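Local coordinates for Pap fimbrial major pilin protein (Escherichia coli, PDB 2UY6) that polymerises into the thick, right-handed helical rod of the pilus, the surface filament that enables bacteria to colonise the epithelium of specific host organs, at residues G46-P51 with T134-K139; P84-H89 with S140-A145; G88-L93 with N111-G116. The protein carries 2 engineered substitutions. One frame throughout, in Å; residues are numbered along the deposited sequence.

Contact 1 of 3, residues G46-P51 with T134-K139; sequences GGVSKP and TAVVKK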
# COMPACT_ATOMS: atom_id res chain seq x y z
N GLY B 46 3.44 -5.75 -45.67
CA GLY B 46 2.40 -6.37 -44.86
C GLY B 46 2.97 -7.36 -43.87
O GLY B 46 2.24 -8.09 -43.21
N GLY B 47 4.30 -7.39 -43.79
CA GLY B 47 4.95 -8.28 -42.86
C GLY B 47 4.93 -7.63 -41.49
O GLY B 47 4.80 -6.40 -41.38
N VAL B 48 5.06 -8.44 -40.45
CA VAL B 48 5.05 -7.96 -39.08
C VAL B 48 6.32 -8.39 -38.35
O VAL B 48 6.96 -9.37 -38.74
CB VAL B 48 3.82 -8.51 -38.32
CG1 VAL B 48 4.02 -8.38 -36.82
CG2 VAL B 48 2.57 -7.76 -38.77
N SER B 49 6.70 -7.67 -37.30
CA SER B 49 7.89 -8.04 -36.55
C SER B 49 7.60 -9.27 -35.70
O SER B 49 6.44 -9.64 -35.49
CB SER B 49 8.31 -6.90 -35.63
OG SER B 49 7.42 -6.78 -34.54
N LYS B 50 8.65 -9.93 -35.21
CA LYS B 50 8.43 -11.08 -34.36
C LYS B 50 7.77 -10.58 -33.09
O LYS B 50 8.15 -9.53 -32.56
CB LYS B 50 9.74 -11.76 -33.97
CG LYS B 50 9.57 -12.89 -32.96
CD LYS B 50 10.89 -13.58 -32.67
CE LYS B 50 10.67 -14.90 -31.94
NZ LYS B 50 11.92 -15.72 -31.83
N PRO B 51 6.75 -11.28 -32.59
CA PRO B 51 6.15 -10.77 -31.36
C PRO B 51 7.14 -10.88 -30.20
O PRO B 51 7.68 -11.95 -29.92
CB PRO B 51 4.89 -11.64 -31.19
CG PRO B 51 5.08 -12.80 -32.15
CD PRO B 51 5.86 -12.22 -33.28
N THR B 134 2.74 -9.63 -25.46
CA THR B 134 3.64 -9.70 -26.60
C THR B 134 3.37 -8.46 -27.42
O THR B 134 2.24 -7.97 -27.48
CB THR B 134 3.41 -10.94 -27.48
OG1 THR B 134 2.01 -11.22 -27.56
CG2 THR B 134 4.15 -12.14 -26.92
N ALA B 135 4.41 -7.92 -28.03
CA ALA B 135 4.26 -6.72 -28.82
C ALA B 135 4.89 -6.90 -30.19
O ALA B 135 5.98 -7.46 -30.32
CB ALA B 135 4.91 -5.54 -28.10
N VAL B 136 4.18 -6.42 -31.21
CA VAL B 136 4.64 -6.51 -32.59
C VAL B 136 4.61 -5.14 -33.25
O VAL B 136 3.74 -4.31 -32.96
CB VAL B 136 3.75 -7.45 -33.44
CG1 VAL B 136 3.94 -8.90 -33.00
CG2 VAL B 136 2.30 -7.05 -33.29
N VAL B 137 5.57 -4.89 -34.13
CA VAL B 137 5.64 -3.63 -34.85
C VAL B 137 5.11 -3.88 -36.27
O VAL B 137 5.41 -4.92 -36.87
CB VAL B 137 7.09 -3.12 -34.94
CG1 VAL B 137 7.16 -1.86 -35.80
CG2 VAL B 137 7.63 -2.85 -33.55
N LYS B 138 4.32 -2.96 -36.80
CA LYS B 138 3.80 -3.11 -38.15
C LYS B 138 3.46 -1.77 -38.77
O LYS B 138 3.46 -0.75 -38.09
CB LYS B 138 2.57 -4.02 -38.15
CG LYS B 138 1.30 -3.38 -37.63
CD LYS B 138 0.19 -4.41 -37.58
CE LYS B 138 -1.17 -3.75 -37.47
NZ LYS B 138 -1.44 -2.93 -38.69
N LYS B 139 3.19 -1.78 -40.08
CA LYS B 139 2.84 -0.56 -40.78
C LYS B 139 1.54 -0.08 -40.17
O LYS B 139 0.66 -0.87 -39.84
CB LYS B 139 2.66 -0.83 -42.27
CG LYS B 139 2.39 0.44 -43.08
CD LYS B 139 2.38 0.18 -44.58
CE LYS B 139 1.22 -0.71 -44.99
NZ LYS B 139 1.22 -0.95 -46.46
O HOH W 1 3.14 -4.43 -41.72
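V48, S49 and P51 lean on residues 134-139 of strand 130-139 from a loop that runs against it, the two directions lying 167° apart. S49 is the polar one. Its CB points at the strand, and a chi1 of 73° sets OG in the crowded position between its own backbone N and carbonyl carbon. There OG accepts from V137 N at 2.7 Å along an almost perfectly straight N-H, 179°. The N of S49 in turn donates to V137 O at 3.1 Å, in the plane of that carbonyl. One residue thus matches both backbone polar atoms of V137, with the hydroxyl doing what a carbonyl would do in a regular antiparallel ladder.

The apolar neighbours both close on V136, one residue before V137. V48 crosses V136 obliquely, its CG1 reaching V136 CB at 3.5 Å, while V48 CG2 lies alongside K138 CB, 3.8 Å away. P51 and V136 lie side by side and point the same way, P51 CB being 3.4 Å from V136 CG1. P51 CA also makes a CA-H...O contact with A135 O at 3.5 Å. A water links G47 O to K139 N where the two segments diverge, just past the Schellman motif at G46 that ends helix 40-45. The ammonium of K138 leads elsewhere, to a salt bridge with E92.

V136 and K138 pair with V104 and A102 on strand 101-106; V137 faces the other flank. The chemistry implies that S49 continues, on the 52-59 side, the pairing A135 makes with M52, meeting both N-H and C=O of V137.

Contact 2 of 3, residues P84-H89 with S140-A145; sequences PIVNGH and SSAVGA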
# COMPACT_ATOMS: atom_id res chain seq x y z
N PRO B 84 -0.70 7.57 -27.28
CA PRO B 84 -1.28 8.09 -28.53
C PRO B 84 -1.61 6.93 -29.46
O PRO B 84 -0.81 6.01 -29.61
CB PRO B 84 -0.17 8.97 -29.07
CG PRO B 84 1.07 8.27 -28.59
CD PRO B 84 0.71 7.98 -27.16
N ILE B 85 -2.78 6.99 -30.09
CA ILE B 85 -3.20 5.92 -31.00
C ILE B 85 -3.32 6.32 -32.47
O ILE B 85 -3.48 7.50 -32.80
CB ILE B 85 -4.57 5.35 -30.59
CG1 ILE B 85 -5.62 6.46 -30.62
CG2 ILE B 85 -4.49 4.72 -29.22
CD1 ILE B 85 -7.04 5.98 -30.33
N VAL B 86 -3.25 5.32 -33.34
CA VAL B 86 -3.39 5.55 -34.78
C VAL B 86 -4.87 5.86 -34.96
O VAL B 86 -5.72 4.98 -34.77
CB VAL B 86 -3.05 4.28 -35.58
CG1 VAL B 86 -3.14 4.57 -37.06
CG2 VAL B 86 -1.67 3.80 -35.23
N ASN B 87 -5.18 7.10 -35.30
CA ASN B 87 -6.56 7.54 -35.48
C ASN B 87 -7.43 6.42 -36.04
O ASN B 87 -7.16 5.89 -37.11
CB ASN B 87 -6.62 8.76 -36.40
CG ASN B 87 -7.99 9.41 -36.41
OD1 ASN B 87 -8.36 10.12 -35.48
ND2 ASN B 87 -8.75 9.18 -37.48
N GLY B 88 -8.47 6.07 -35.30
CA GLY B 88 -9.37 5.02 -35.74
C GLY B 88 -8.93 3.61 -35.38
O GLY B 88 -9.56 2.63 -35.80
N HIS B 89 -7.85 3.49 -34.62
CA HIS B 89 -7.34 2.17 -34.23
C HIS B 89 -6.72 2.19 -32.83
O HIS B 89 -5.50 2.23 -32.66
CB HIS B 89 -6.32 1.70 -35.27
CG HIS B 89 -6.87 1.64 -36.66
ND1 HIS B 89 -7.62 0.57 -37.12
CD2 HIS B 89 -6.84 2.54 -37.67
CE1 HIS B 89 -8.02 0.81 -38.35
NE2 HIS B 89 -7.56 2.00 -38.71
N SER B 140 1.43 1.24 -40.00
CA SER B 140 0.24 1.86 -39.43
C SER B 140 -0.98 1.58 -40.28
O SER B 140 -0.86 1.39 -41.49
CB SER B 140 0.46 3.37 -39.34
OG SER B 140 -0.76 4.03 -39.06
N SER B 141 -2.15 1.56 -39.66
CA SER B 141 -3.39 1.32 -40.40
C SER B 141 -3.94 2.66 -40.91
O SER B 141 -5.05 2.71 -41.46
CB SER B 141 -4.43 0.63 -39.51
OG SER B 141 -4.12 -0.73 -39.32
N ALA B 142 -3.17 3.72 -40.73
CA ALA B 142 -3.59 5.04 -41.20
C ALA B 142 -3.65 5.03 -42.73
O ALA B 142 -2.74 4.53 -43.40
CB ALA B 142 -2.60 6.10 -40.72
N VAL B 143 -4.73 5.56 -43.27
CA VAL B 143 -4.91 5.60 -44.71
C VAL B 143 -3.67 6.21 -45.36
O VAL B 143 -3.15 7.24 -44.90
CB VAL B 143 -6.14 6.45 -45.10
CG1 VAL B 143 -7.41 5.80 -44.56
CG2 VAL B 143 -5.99 7.86 -44.55
N GLY B 144 -3.19 5.56 -46.42
CA GLY B 144 -2.03 6.06 -47.13
C GLY B 144 -0.76 6.13 -46.31
O GLY B 144 0.07 7.03 -46.50
N ALA B 145 -0.59 5.19 -45.39
CA ALA B 145 0.60 5.17 -44.57
C ALA B 145 1.68 4.40 -45.33
O ALA B 145 1.37 3.46 -46.06
CB ALA B 145 0.31 4.50 -43.23
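With CG anti to the carbonyl carbon in H89, and with V86 CG1 (chi1 -177°) and S140 OG (chi1 167°) each anti to the backbone N of its own residue, the packing of this contact is set: a methyl meets a hydroxyl, and a ring meets a methylene. The loop between strands 130-139 and 153-162 here packs against the turn that follows strand 77-86. V86 extends toward the loop 140-145, and its CG1 comes within 3.2 Å of S140 OG, a close approach that is van der Waals packing and not a hydrogen bond. The same methyl lies 3.8 Å from A142 N and 4.0 Å from A142 CB, so this one branch fits against the start of the loop.

S140 OG is already engaged. It accepts from A142 N at 2.9 Å, which closes an ST turn and fixes the serine against the backbone two residues on. S141, the residue enclosed by that turn, faces H89. Its CB sits over the centre of the imidazole, 3.6 Å from the centroid and 14° off the ring normal, a CH-pi contact over the face; the nearest ring atom is NE2, 3.5 Å from S141 CB. S141 OG is hydrogen-bonded to E92, so the serine uses its carbon on the ring and its oxygen on the carboxylate.

Both backbones are bent here: V86 to H89 and A142 to A145 are each type II turns, with G88 and G144 at positive phi. No hydrogen bond crosses between the two segments, and they bury only 169 Å² together. The chemistry thus implies a light surface contact held by dispersion and CH-pi packing, in which S140 OG accepts within its own loop and S141 OG bonds E92.

Contact 3 of 3, residues G88-L93 with N111-G116; sequences GHSDEL and NVVFDG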
# COMPACT_ATOMS: atom_id res chain seq x y z
N GLY B 88 -8.47 6.07 -35.30
CA GLY B 88 -9.37 5.02 -35.74
C GLY B 88 -8.93 3.61 -35.38
O GLY B 88 -9.56 2.63 -35.80
N HIS B 89 -7.85 3.49 -34.62
CA HIS B 89 -7.34 2.17 -34.23
C HIS B 89 -6.72 2.19 -32.83
O HIS B 89 -5.50 2.23 -32.66
CB HIS B 89 -6.32 1.70 -35.27
CG HIS B 89 -6.87 1.64 -36.66
ND1 HIS B 89 -7.62 0.57 -37.12
CD2 HIS B 89 -6.84 2.54 -37.67
CE1 HIS B 89 -8.02 0.81 -38.35
NE2 HIS B 89 -7.56 2.00 -38.71
N SER B 90 -7.59 2.16 -31.82
CA SER B 90 -7.18 2.20 -30.43
C SER B 90 -6.25 1.06 -30.02
O SER B 90 -5.61 1.12 -28.98
CB SER B 90 -8.41 2.20 -29.53
OG SER B 90 -9.16 1.01 -29.71
N ASP B 91 -6.17 0.03 -30.85
CA ASP B 91 -5.30 -1.10 -30.53
C ASP B 91 -3.95 -0.94 -31.21
O ASP B 91 -3.12 -1.85 -31.17
CB ASP B 91 -5.96 -2.41 -30.94
CG ASP B 91 -6.03 -2.60 -32.44
OD1 ASP B 91 -6.25 -1.61 -33.17
OD2 ASP B 91 -5.88 -3.76 -32.89
N GLU B 92 -3.73 0.21 -31.84
CA GLU B 92 -2.46 0.46 -32.50
C GLU B 92 -1.79 1.65 -31.84
O GLU B 92 -2.24 2.78 -31.97
CB GLU B 92 -2.65 0.76 -33.99
CG GLU B 92 -3.31 -0.36 -34.80
CD GLU B 92 -3.09 -0.21 -36.30
OE1 GLU B 92 -3.08 0.93 -36.81
OE2 GLU B 92 -2.94 -1.25 -36.99
N LEU B 93 -0.71 1.38 -31.12
CA LEU B 93 0.04 2.42 -30.43
C LEU B 93 0.94 3.17 -31.41
O LEU B 93 1.95 2.63 -31.87
CB LEU B 93 0.88 1.79 -29.32
CG LEU B 93 1.74 2.78 -28.52
CD1 LEU B 93 0.83 3.71 -27.73
CD2 LEU B 93 2.68 2.03 -27.61
N ASN B 111 -6.40 -8.26 -27.36
CA ASN B 111 -5.52 -7.16 -27.72
C ASN B 111 -5.70 -6.04 -26.71
O ASN B 111 -6.78 -5.86 -26.16
CB ASN B 111 -5.87 -6.64 -29.11
CG ASN B 111 -5.16 -7.39 -30.21
OD1 ASN B 111 -5.67 -7.52 -31.31
ND2 ASN B 111 -3.95 -7.86 -29.91
N VAL B 112 -4.63 -5.29 -26.47
CA VAL B 112 -4.70 -4.17 -25.56
C VAL B 112 -5.15 -2.95 -26.37
O VAL B 112 -4.90 -2.87 -27.56
CB VAL B 112 -3.32 -3.87 -24.94
CG1 VAL B 112 -3.33 -2.50 -24.28
CG2 VAL B 112 -2.97 -4.95 -23.93
N VAL B 113 -5.85 -2.03 -25.72
CA VAL B 113 -6.29 -0.81 -26.37
C VAL B 113 -5.67 0.33 -25.57
O VAL B 113 -5.51 0.21 -24.35
CB VAL B 113 -7.83 -0.68 -26.37
CG1 VAL B 113 -8.41 -1.63 -27.40
CG2 VAL B 113 -8.38 -1.01 -25.01
N PHE B 114 -5.30 1.41 -26.24
CA PHE B 114 -4.67 2.54 -25.56
C PHE B 114 -5.50 3.81 -25.50
O PHE B 114 -4.99 4.86 -25.12
CB PHE B 114 -3.33 2.86 -26.21
CG PHE B 114 -2.42 1.69 -26.35
CD1 PHE B 114 -2.57 0.80 -27.41
CD2 PHE B 114 -1.41 1.47 -25.43
CE1 PHE B 114 -1.71 -0.29 -27.54
CE2 PHE B 114 -0.55 0.37 -25.55
CZ PHE B 114 -0.71 -0.50 -26.61
N ASP B 115 -6.77 3.74 -25.90
CA ASP B 115 -7.62 4.92 -25.87
C ASP B 115 -8.12 5.13 -24.45
O ASP B 115 -9.01 5.95 -24.20
CB ASP B 115 -8.81 4.75 -26.81
CG ASP B 115 -9.66 3.54 -26.46
OD1 ASP B 115 -10.73 3.37 -27.08
OD2 ASP B 115 -9.26 2.75 -25.58
N GLY B 116 -7.54 4.39 -23.52
CA GLY B 116 -7.97 4.51 -22.15
C GLY B 116 -9.23 3.68 -21.97
O GLY B 116 -10.30 4.20 -21.64
O HOH W 2 -2.93 -3.69 -29.34
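F114 is hung on S90 by its backbone: F114 N donates to S90 O at 2.8 Å, in the carbonyl plane and with an N-H...O angle of 166°. From CB, which lies 4.0 Å from that same S90 O, the side chain carries its ring back along the other segment. CD1 stays beside S90 O at 3.4 Å, so the carbonyl sits at the ring edge, near its plane. CE1 reaches L93 CB at 3.8 Å, and CZ, the tip, is 3.9 Å from that atom, which lies over one face, 17° off the ring normal. L93 CD1 lies over the same face, 3.9 Å from CD2; V112 CG1 lies above the opposite face, toward its rim.

Next to the ring, a water lies within hydrogen-bonding distance of both D91 O and V112 O, and S90 CB packs on D115, whose OD2 bonds S117. The type I turn from H89 to E92 swings the chain from strand 77-86 to strand 93-94, in different sheets. F114 packs on F81, I85, V105 and A156, and L93 on I103, A154, A156 and an apolar side chain of another protein chain. A chain that turns a corner between two sheets over a buried core is consistent with the immunoglobulin-like beta sandwich of pilins.

In the fold
Contact 1 lies 15 Å from each of the other two, centre to centre, and contacts 2 and 3 lie 10 Å apart, on the same side of the chain's centre, and share G88 and H89. Along the chain, contact 3 is nested inside the loop closed by contact 1, whereas the segments of contacts 1 and 2 alternate. Strand 130-139, within the five-stranded antiparallel sheet, carries contact 1, which adds to that sheet the loop leading into strand 52-59, and runs on into the loop 140-145. Contacts 2 and 3 lie where strand 77-86 of the other sheet gives way to loops. E92 connects these regions, through a salt bridge to K138 and a hydrogen bond to S141.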